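Local coordinates for glycoprotein (Chandipura virus, PDB 5MDM) that probably attaches the virus to host receptors and, in the acidic endosome, changes shape to drive fusion of the viral and endosomal membranes, at residues A[53-61]-A[160-170]; A[99-110]-A[122-131]. All blocks are in the same frame, centred on the assembly; numbering follows the deposited sequence.

Contact 1: A[53-61]-A[160-170]; sequences KSDGFLCHA and TIHNSSVWIPA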
loop_
_atom_site.group_PDB
_atom_site.type_symbol
_atom_site.label_atom_id
_atom_site.label_comp_id
_atom_site.label_asym_id
_atom_site.label_seq_id
_atom_site.Cartn_x
_atom_site.Cartn_y
_atom_site.Cartn_z
ATOM N N LYS A 53 -7.592 18.178 -10.934
ATOM C CA LYS A 53 -7.511 18.681 -12.302
ATOM C C LYS A 53 -8.850 18.592 -13.032
ATOM O O LYS A 53 -8.979 19.061 -14.161
ATOM C CB LYS A 53 -6.425 17.949 -13.095
ATOM C CG LYS A 53 -5.021 18.483 -12.856
ATOM C CD LYS A 53 -4.061 18.000 -13.920
ATOM C CE LYS A 53 -2.752 18.759 -13.859
ATOM N NZ LYS A 53 -1.820 18.342 -14.945
ATOM N N SER A 54 -9.844 17.991 -12.387
ATOM C CA SER A 54 -11.180 17.915 -12.961
ATOM C C SER A 54 -12.251 18.348 -11.963
ATOM O O SER A 54 -13.409 17.934 -12.054
ATOM C CB SER A 54 -11.468 16.510 -13.489
ATOM O OG SER A 54 -11.335 15.536 -12.471
ATOM N N ASP A 55 -11.852 19.178 -11.004
ATOM C CA ASP A 55 -12.801 19.806 -10.098
ATOM C C ASP A 55 -13.633 20.783 -10.903
ATOM O O ASP A 55 -13.123 21.448 -11.803
ATOM C CB ASP A 55 -12.081 20.550 -8.973
ATOM C CG ASP A 55 -11.631 19.629 -7.852
ATOM O OD1 ASP A 55 -12.118 18.478 -7.792
ATOM O OD2 ASP A 55 -10.797 20.063 -7.025
ATOM N N GLY A 56 -14.917 20.870 -10.584
ATOM C CA GLY A 56 -15.798 21.738 -11.333
ATOM C C GLY A 56 -16.862 22.427 -10.508
ATOM O O GLY A 56 -16.916 22.306 -9.284
ATOM N N PHE A 57 -17.712 23.165 -11.208
ATOM C CA PHE A 57 -18.816 23.870 -10.600
ATOM C C PHE A 57 -20.026 23.740 -11.499
ATOM O O PHE A 57 -19.926 23.890 -12.717
ATOM C CB PHE A 57 -18.474 25.347 -10.424
ATOM C CG PHE A 57 -17.331 25.596 -9.490
ATOM C CD1 PHE A 57 -16.086 25.947 -9.978
ATOM C CD2 PHE A 57 -17.500 25.468 -8.124
ATOM C CE1 PHE A 57 -15.035 26.180 -9.117
ATOM C CE2 PHE A 57 -16.452 25.696 -7.260
ATOM C CZ PHE A 57 -15.217 26.052 -7.758
ATOM N N LEU A 58 -21.166 23.441 -10.894
ATOM C CA LEU A 58 -22.432 23.508 -11.596
ATOM C C LEU A 58 -22.977 24.916 -11.443
ATOM O O LEU A 58 -23.293 25.359 -10.335
ATOM C CB LEU A 58 -23.417 22.468 -11.059
ATOM C CG LEU A 58 -23.256 21.053 -11.623
ATOM C CD1 LEU A 58 -24.120 20.064 -10.856
ATOM C CD2 LEU A 58 -23.598 21.026 -13.107
ATOM N N CYS A 59 -23.038 25.623 -12.565
ATOM C CA CYS A 59 -23.567 26.974 -12.613
ATOM C C CYS A 59 -25.060 26.912 -12.936
ATOM O O CYS A 59 -25.448 26.657 -14.079
ATOM C CB CYS A 59 -22.814 27.787 -13.670
ATOM S SG CYS A 59 -23.200 29.555 -13.724
ATOM N N HIS A 60 -25.888 27.118 -11.915
ATOM C CA HIS A 60 -27.338 27.117 -12.082
ATOM C C HIS A 60 -27.861 28.538 -12.255
ATOM O O HIS A 60 -27.429 29.449 -11.562
ATOM C CB HIS A 60 -28.017 26.472 -10.874
ATOM C CG HIS A 60 -29.490 26.733 -10.804
ATOM N ND1 HIS A 60 -30.419 25.940 -11.445
ATOM C CD2 HIS A 60 -30.195 27.706 -10.179
ATOM C CE1 HIS A 60 -31.632 26.410 -11.211
ATOM N NE2 HIS A 60 -31.524 27.482 -10.447
ATOM N N ALA A 61 -28.798 28.723 -13.177
ATOM C CA ALA A 61 -29.388 30.037 -13.393
ATOM C C ALA A 61 -30.905 29.965 -13.346
ATOM O O ALA A 61 -31.515 29.109 -13.989
ATOM C CB ALA A 61 -28.928 30.617 -14.717
ATOM N N THR A 160 -25.061 20.881 -19.619
ATOM C CA THR A 160 -25.569 19.706 -18.929
ATOM C C THR A 160 -26.918 19.299 -19.501
ATOM O O THR A 160 -27.415 19.921 -20.440
ATOM C CB THR A 160 -25.738 19.967 -17.429
ATOM O OG1 THR A 160 -26.711 21.002 -17.233
ATOM C CG2 THR A 160 -24.416 20.392 -16.812
ATOM N N ILE A 161 -27.509 18.255 -18.931
ATOM C CA ILE A 161 -28.818 17.792 -19.376
ATOM C C ILE A 161 -29.940 18.678 -18.836
ATOM O O ILE A 161 -30.904 18.971 -19.544
ATOM C CB ILE A 161 -29.065 16.314 -19.003
ATOM C CG1 ILE A 161 -28.800 16.077 -17.515
ATOM C CG2 ILE A 161 -28.185 15.405 -19.847
ATOM C CD1 ILE A 161 -29.011 14.641 -17.074
ATOM N N HIS A 162 -29.805 19.110 -17.586
ATOM C CA HIS A 162 -30.771 20.021 -16.988
ATOM C C HIS A 162 -30.650 21.392 -17.640
ATOM O O HIS A 162 -29.554 21.939 -17.750
ATOM C CB HIS A 162 -30.549 20.134 -15.478
ATOM C CG HIS A 162 -30.659 18.829 -14.752
ATOM N ND1 HIS A 162 -29.750 17.806 -14.917
ATOM C CD2 HIS A 162 -31.570 18.382 -13.855
ATOM C CE1 HIS A 162 -30.096 16.784 -14.155
ATOM N NE2 HIS A 162 -31.196 17.108 -13.499
ATOM N N ASN A 163 -31.783 21.934 -18.075
ATOM C CA ASN A 163 -31.817 23.224 -18.757
ATOM C C ASN A 163 -31.232 24.350 -17.909
ATOM O O ASN A 163 -30.638 25.292 -18.431
ATOM C CB ASN A 163 -33.255 23.572 -19.153
ATOM C CG ASN A 163 -33.925 22.470 -19.953
ATOM O OD1 ASN A 163 -33.442 21.338 -19.998
ATOM N ND2 ASN A 163 -35.048 22.795 -20.585
ATOM N N SER A 164 -31.395 24.232 -16.596
ATOM C CA SER A 164 -31.009 25.292 -15.671
ATOM C C SER A 164 -29.500 25.421 -15.458
ATOM O O SER A 164 -28.986 26.530 -15.306
ATOM C CB SER A 164 -31.709 25.092 -14.322
ATOM O OG SER A 164 -31.413 23.822 -13.766
ATOM N N SER A 165 -28.791 24.296 -15.448
ATOM C CA SER A 165 -27.382 24.298 -15.059
ATOM C C SER A 165 -26.401 23.974 -16.184
ATOM O O SER A 165 -26.722 23.233 -17.113
ATOM C CB SER A 165 -27.149 23.329 -13.894
ATOM O OG SER A 165 -27.784 23.783 -12.713
ATOM N N VAL A 166 -25.203 24.546 -16.087
ATOM C CA VAL A 166 -24.080 24.141 -16.930
ATOM C C VAL A 166 -22.895 23.772 -16.038
ATOM O O VAL A 166 -23.003 23.808 -14.813
ATOM C CB VAL A 166 -23.653 25.245 -17.925
ATOM C CG1 VAL A 166 -24.819 25.641 -18.819
ATOM C CG2 VAL A 166 -23.091 26.446 -17.189
ATOM N N TRP A 167 -21.768 23.414 -16.644
ATOM C CA TRP A 167 -20.589 23.027 -15.872
ATOM C C TRP A 167 -19.337 23.802 -16.273
ATOM O O TRP A 167 -18.989 23.884 -17.453
ATOM C CB TRP A 167 -20.329 21.527 -15.991
ATOM C CG TRP A 167 -19.206 21.053 -15.122
ATOM C CD1 TRP A 167 -19.278 20.723 -13.800
ATOM C CD2 TRP A 167 -17.841 20.854 -15.511
ATOM N NE1 TRP A 167 -18.043 20.329 -13.342
ATOM C CE2 TRP A 167 -17.143 20.402 -14.372
ATOM C CE3 TRP A 167 -17.140 21.013 -16.711
ATOM C CZ2 TRP A 167 -15.782 20.108 -14.398
ATOM C CZ3 TRP A 167 -15.790 20.720 -16.734
ATOM C CH2 TRP A 167 -15.127 20.273 -15.585
ATOM N N ILE A 168 -18.663 24.366 -15.278
ATOM C CA ILE A 168 -17.426 25.096 -15.508
ATOM C C ILE A 168 -16.288 24.404 -14.771
ATOM O O ILE A 168 -16.400 24.133 -13.580
ATOM C CB ILE A 168 -17.524 26.539 -14.992
ATOM C CG1 ILE A 168 -18.879 27.144 -15.349
ATOM C CG2 ILE A 168 -16.394 27.384 -15.556
ATOM C CD1 ILE A 168 -19.123 27.236 -16.835
ATOM N N PRO A 169 -15.189 24.104 -15.477
ATOM C CA PRO A 169 -14.017 23.553 -14.792
ATOM C C PRO A 169 -13.403 24.603 -13.877
ATOM O O PRO A 169 -13.322 25.771 -14.262
ATOM C CB PRO A 169 -13.062 23.234 -15.941
ATOM C CG PRO A 169 -13.474 24.156 -17.039
ATOM C CD PRO A 169 -14.959 24.269 -16.922
ATOM N N ALA A 170 -12.978 24.195 -12.685
ATOM C CA ALA A 170 -12.420 25.125 -11.707
ATOM C C ALA A 170 -11.129 25.765 -12.204
ATOM O O ALA A 170 -10.678 26.777 -11.667
ATOM C CB ALA A 170 -12.190 24.424 -10.384
#

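Contact 2: A[99-110]-A[122-131]; sequences YKSGTLVSLGFP and SEFLVIMITP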
loop_
_atom_site.group_PDB
_atom_site.type_symbol
_atom_site.label_atom_id
_atom_site.label_comp_id
_atom_site.label_asym_id
_atom_site.label_seq_id
_atom_site.Cartn_x
_atom_site.Cartn_y
_atom_site.Cartn_z
ATOM N N TYR A 99 -18.447 33.520 -6.029
ATOM C CA TYR A 99 -18.449 32.348 -5.163
ATOM C C TYR A 99 -17.080 32.141 -4.523
ATOM O O TYR A 99 -16.981 31.896 -3.321
ATOM C CB TYR A 99 -18.858 31.098 -5.945
ATOM C CG TYR A 99 -18.952 29.854 -5.090
ATOM C CD1 TYR A 99 -17.896 28.958 -5.011
ATOM C CD2 TYR A 99 -20.098 29.582 -4.358
ATOM C CE1 TYR A 99 -17.979 27.823 -4.226
ATOM C CE2 TYR A 99 -20.192 28.449 -3.572
ATOM C CZ TYR A 99 -19.130 27.573 -3.509
ATOM O OH TYR A 99 -19.224 26.445 -2.726
ATOM N N LYS A 100 -16.032 32.240 -5.339
ATOM C CA LYS A 100 -14.661 32.048 -4.874
ATOM C C LYS A 100 -14.269 33.106 -3.847
ATOM O O LYS A 100 -13.623 32.799 -2.845
ATOM C CB LYS A 100 -13.679 32.072 -6.050
ATOM C CG LYS A 100 -13.858 30.934 -7.045
ATOM C CD LYS A 100 -13.533 29.584 -6.423
ATOM C CE LYS A 100 -12.035 29.400 -6.214
ATOM N NZ LYS A 100 -11.296 29.287 -7.504
ATOM N N SER A 101 -14.663 34.351 -4.100
ATOM C CA SER A 101 -14.348 35.440 -3.181
ATOM C C SER A 101 -15.317 35.493 -1.997
ATOM O O SER A 101 -15.062 36.178 -1.008
ATOM C CB SER A 101 -14.332 36.783 -3.917
ATOM O OG SER A 101 -15.602 37.085 -4.470
ATOM N N GLY A 102 -16.424 34.763 -2.104
ATOM C CA GLY A 102 -17.424 34.735 -1.052
ATOM C C GLY A 102 -18.405 35.891 -1.136
ATOM O O GLY A 102 -18.967 36.318 -0.128
ATOM N N THR A 103 -18.615 36.393 -2.350
ATOM C CA THR A 103 -19.508 37.525 -2.578
ATOM C C THR A 103 -20.909 37.060 -2.974
ATOM O O THR A 103 -21.898 37.732 -2.685
ATOM C CB THR A 103 -18.958 38.452 -3.686
ATOM O OG1 THR A 103 -17.566 38.705 -3.458
ATOM C CG2 THR A 103 -19.713 39.775 -3.716
ATOM N N LEU A 104 -20.983 35.904 -3.629
ATOM C CA LEU A 104 -22.245 35.381 -4.152
ATOM C C LEU A 104 -23.276 35.133 -3.055
ATOM O O LEU A 104 -23.069 34.295 -2.180
ATOM C CB LEU A 104 -22.002 34.085 -4.929
ATOM C CG LEU A 104 -23.199 33.556 -5.720
ATOM C CD1 LEU A 104 -23.532 34.498 -6.868
ATOM C CD2 LEU A 104 -22.933 32.150 -6.230
ATOM N N VAL A 105 -24.390 35.860 -3.108
ATOM C CA VAL A 105 -25.441 35.728 -2.098
ATOM C C VAL A 105 -26.824 35.532 -2.726
ATOM O O VAL A 105 -27.207 36.263 -3.638
ATOM C CB VAL A 105 -25.480 36.957 -1.155
ATOM C CG1 VAL A 105 -26.651 36.856 -0.185
ATOM C CG2 VAL A 105 -24.167 37.094 -0.393
ATOM N N SER A 106 -27.562 34.539 -2.235
ATOM C CA SER A 106 -28.935 34.305 -2.676
ATOM C C SER A 106 -29.869 35.361 -2.085
ATOM O O SER A 106 -30.405 35.187 -0.989
ATOM C CB SER A 106 -29.397 32.902 -2.273
ATOM O OG SER A 106 -30.705 32.632 -2.752
ATOM N N LEU A 107 -30.066 36.449 -2.823
ATOM C CA LEU A 107 -30.811 37.604 -2.324
ATOM C C LEU A 107 -32.316 37.347 -2.229
ATOM O O LEU A 107 -33.052 38.130 -1.629
ATOM C CB LEU A 107 -30.523 38.840 -3.189
ATOM C CG LEU A 107 -30.972 40.219 -2.688
ATOM C CD1 LEU A 107 -30.590 40.429 -1.228
ATOM C CD2 LEU A 107 -30.383 41.319 -3.558
ATOM N N GLY A 108 -32.772 36.245 -2.817
ATOM C CA GLY A 108 -34.178 35.892 -2.763
ATOM C C GLY A 108 -35.031 36.674 -3.746
ATOM O O GLY A 108 -34.519 37.234 -4.718
ATOM N N PHE A 109 -36.337 36.713 -3.490
ATOM C CA PHE A 109 -37.282 37.375 -4.387
ATOM C C PHE A 109 -37.088 38.890 -4.453
ATOM O O PHE A 109 -36.599 39.503 -3.505
ATOM C CB PHE A 109 -38.724 37.051 -3.983
ATOM C CG PHE A 109 -39.182 35.685 -4.401
ATOM C CD1 PHE A 109 -39.417 34.699 -3.458
ATOM C CD2 PHE A 109 -39.379 35.385 -5.738
ATOM C CE1 PHE A 109 -39.841 33.440 -3.840
ATOM C CE2 PHE A 109 -39.800 34.127 -6.126
ATOM C CZ PHE A 109 -40.029 33.153 -5.176
ATOM N N PRO A 110 -37.462 39.493 -5.592
ATOM C CA PRO A 110 -37.453 40.946 -5.792
ATOM C C PRO A 110 -38.603 41.634 -5.058
ATOM O O PRO A 110 -39.656 41.025 -4.860
ATOM C CB PRO A 110 -37.655 41.093 -7.305
ATOM C CG PRO A 110 -37.283 39.775 -7.880
ATOM C CD PRO A 110 -37.688 38.772 -6.854
ATOM N N SER A 122 -41.390 42.055 -11.520
ATOM C CA SER A 122 -39.971 42.362 -11.399
ATOM C C SER A 122 -39.208 41.067 -11.149
ATOM O O SER A 122 -39.727 40.148 -10.518
ATOM C CB SER A 122 -39.727 43.363 -10.264
ATOM O OG SER A 122 -40.281 42.906 -9.040
ATOM N N GLU A 123 -37.980 40.985 -11.645
ATOM C CA GLU A 123 -37.232 39.734 -11.560
ATOM C C GLU A 123 -35.763 39.903 -11.173
ATOM O O GLU A 123 -35.124 40.904 -11.508
ATOM C CB GLU A 123 -37.350 38.954 -12.873
ATOM C CG GLU A 123 -36.962 39.757 -14.096
ATOM C CD GLU A 123 -37.157 38.997 -15.392
ATOM O OE1 GLU A 123 -37.784 37.918 -15.360
ATOM O OE2 GLU A 123 -36.686 39.482 -16.444
ATOM N N PHE A 124 -35.249 38.895 -10.469
ATOM C CA PHE A 124 -33.858 38.832 -10.025
ATOM C C PHE A 124 -33.198 37.595 -10.619
ATOM O O PHE A 124 -33.587 36.480 -10.284
ATOM C CB PHE A 124 -33.807 38.694 -8.500
ATOM C CG PHE A 124 -33.343 39.929 -7.782
ATOM C CD1 PHE A 124 -32.651 40.926 -8.450
ATOM C CD2 PHE A 124 -33.593 40.085 -6.428
ATOM C CE1 PHE A 124 -32.223 42.060 -7.778
ATOM C CE2 PHE A 124 -33.171 41.214 -5.753
ATOM C CZ PHE A 124 -32.484 42.203 -6.429
ATOM N N LEU A 125 -32.199 37.771 -11.480
ATOM C CA LEU A 125 -31.494 36.613 -12.034
ATOM C C LEU A 125 -30.532 36.004 -11.014
ATOM O O LEU A 125 -29.464 36.550 -10.734
ATOM C CB LEU A 125 -30.769 36.958 -13.336
ATOM C CG LEU A 125 -30.086 35.772 -14.025
ATOM C CD1 LEU A 125 -30.968 34.531 -13.976
ATOM C CD2 LEU A 125 -29.739 36.113 -15.467
ATOM N N VAL A 126 -30.926 34.857 -10.475
ATOM C CA VAL A 126 -30.193 34.203 -9.400
ATOM C C VAL A 126 -29.315 33.066 -9.913
ATOM O O VAL A 126 -29.798 32.147 -10.582
ATOM C CB VAL A 126 -31.165 33.645 -8.339
ATOM C CG1 VAL A 126 -30.433 32.728 -7.367
ATOM C CG2 VAL A 126 -31.858 34.785 -7.600
ATOM N N ILE A 127 -28.024 33.137 -9.595
ATOM C CA ILE A 127 -27.088 32.074 -9.944
ATOM C C ILE A 127 -26.666 31.288 -8.707
ATOM O O ILE A 127 -26.314 31.873 -7.684
ATOM C CB ILE A 127 -25.824 32.614 -10.633
ATOM C CG1 ILE A 127 -26.185 33.592 -11.751
ATOM C CG2 ILE A 127 -25.006 31.463 -11.190
ATOM C CD1 ILE A 127 -26.719 32.923 -12.994
ATOM N N MET A 128 -26.702 29.963 -8.809
ATOM C CA MET A 128 -26.309 29.084 -7.711
ATOM C C MET A 128 -25.160 28.174 -8.141
ATOM O O MET A 128 -25.288 27.406 -9.096
ATOM C CB MET A 128 -27.502 28.246 -7.243
ATOM C CG MET A 128 -28.757 29.063 -6.966
ATOM S SD MET A 128 -30.220 28.054 -6.656
ATOM C CE MET A 128 -31.528 29.257 -6.905
ATOM N N ILE A 129 -24.039 28.269 -7.431
ATOM C CA ILE A 129 -22.834 27.518 -7.776
ATOM C C ILE A 129 -22.659 26.294 -6.886
ATOM O O ILE A 129 -22.307 26.414 -5.714
ATOM C CB ILE A 129 -21.576 28.401 -7.657
ATOM C CG1 ILE A 129 -21.633 29.550 -8.665
ATOM C CG2 ILE A 129 -20.321 27.575 -7.873
ATOM C CD1 ILE A 129 -21.620 29.094 -10.107
ATOM N N THR A 130 -22.902 25.115 -7.449
ATOM C CA THR A 130 -22.750 23.869 -6.701
ATOM C C THR A 130 -21.547 23.079 -7.198
ATOM O O THR A 130 -21.619 22.448 -8.249
ATOM C CB THR A 130 -23.998 22.977 -6.824
ATOM O OG1 THR A 130 -25.145 23.681 -6.333
ATOM C CG2 THR A 130 -23.821 21.695 -6.027
ATOM N N PRO A 131 -20.440 23.106 -6.436
ATOM C CA PRO A 131 -19.204 22.401 -6.796
ATOM C C PRO A 131 -19.450 20.933 -7.145
ATOM O O PRO A 131 -19.942 20.173 -6.310
ATOM C CB PRO A 131 -18.362 22.515 -5.524
ATOM C CG PRO A 131 -18.835 23.750 -4.867
ATOM C CD PRO A 131 -20.310 23.825 -5.157
#

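Contact 1: A[53-61]-A[160-170]
Leu-58 faces Trp-167 and Cys-59 faces Val-166 where strand 56-61 of the fusion domain and strand 165-169 run antiparallel, at 149°, a worked example of how side chains alternate across a beta ladder. Phe-57 with Ile-168 and Cys-59 with Val-166 are the hydrogen-bonded pairs, each closed by two backbone bonds; the N of Ile-168 meets Phe-57 O at 2.9 Å. Ala-170 N to Asp-55 O and Ala-61 N to Ser-164 O extend the ladder at its two ends.

Packing is tight around the buried indole. With CG anti to the backbone N (chi1 -175°), Trp-167 lies along the partner strand: its NE1 comes 3.3 Å from Gly-56 CA, where no side chain intervenes, and its CD1 is 3.4 Å from Phe-57 O. Leu-58 CD2 approaches the indole edge, 4.4 Å from Trp-167 CD1. NE1 itself is satisfied by His-132 O. Phe-57, Cys-59, Val-166 and Ile-168 share the other face, where Val-166 CG2 lies 3.8 Å from Cys-59 CB.

The ends are looser. Ala-170 is exposed, its CB 3.6 Å from CE1 of the partly exposed Phe-57. At the opposite end Ser-164 OG reaches His-60 ND1 in the ring plane through a weak bond of 3.3 Å, while Ser-165 OG lies at another part of the ring edge. His-60 and the exposed His-162 are probable pH sensors of the pre-fusion state, by analogy with related glycoproteins.

Strand 120-131 pairs with the other edge of 56-61, bringing Met-128, a site of interaction with host Vim, against His-60. Helix 89-101 covers the Phe-57, Cys-59 and Ile-168 face, tied on by the Cys-59 to Cys-92 disulfide, while Trp-143 meets Trp-167 edge-to-face on the far side of the sheet.

Contact 2: A[99-110]-A[122-131]
Ile-129 presses its CG2 methyl over one face of the Tyr-99 ring, 4.0 Å from the centroid and 15° off the normal, a CH-pi contact offset toward the rim. A chi1 of -177° turns the Tyr-99 ring away from its own backbone N and over Ile-129, and Tyr-99 OH reaches Pro-131 CG at 3.5 Å. The other branch of Ile-129, CG1, meets Leu-104 CD2 at 3.8 Å, the two side chains crossing at about a right angle. Between Tyr-99 and Leu-104 the helix ends in a Schellman motif with Gly-102 as C-prime residue.

A second cluster forms around Phe-124. Leu-107 comes obliquely, its CD2 3.5 Å from Phe-124 CE2, whereas Gly-108 O lies at the ring edge, near its plane. Pro-110 CG packs against the root of the side chain, 3.7 Å from Phe-124 CB, and Pro-110 CB touches Ser-122 OG, which is hydrogen-bonded to Pro-111 O.

Within the fusion domain, the returning 103-110 loop runs beside strand 120-131, which bonds along its length to strand 56-69; Ile-127 touches Ala-95 of helix 89-101, and the Phe-109 ring stacks on His-80.

Overall arrangement
Both contacts reach the same sheet, in which strand 56-69 serves contact 1 and its neighbour 120-131 serves contact 2; their centres lie 15 Å apart. Leu-58 N to Thr-130 O and Met-128 N to His-60 O are probable hydrogen bonds joining them, and Phe-57 packs on Ile-129. Contact 1 is partly buried and closes a long loop of sequence, within which contact 2 is nested. Its hold is mainly a backbone ladder, whereas the surface contact 2, where a loop lies along a strand, depends on apolar side chains. Helix 89-101 is shared: it covers one face of contact 1 and supplies Tyr-99 to contact 2.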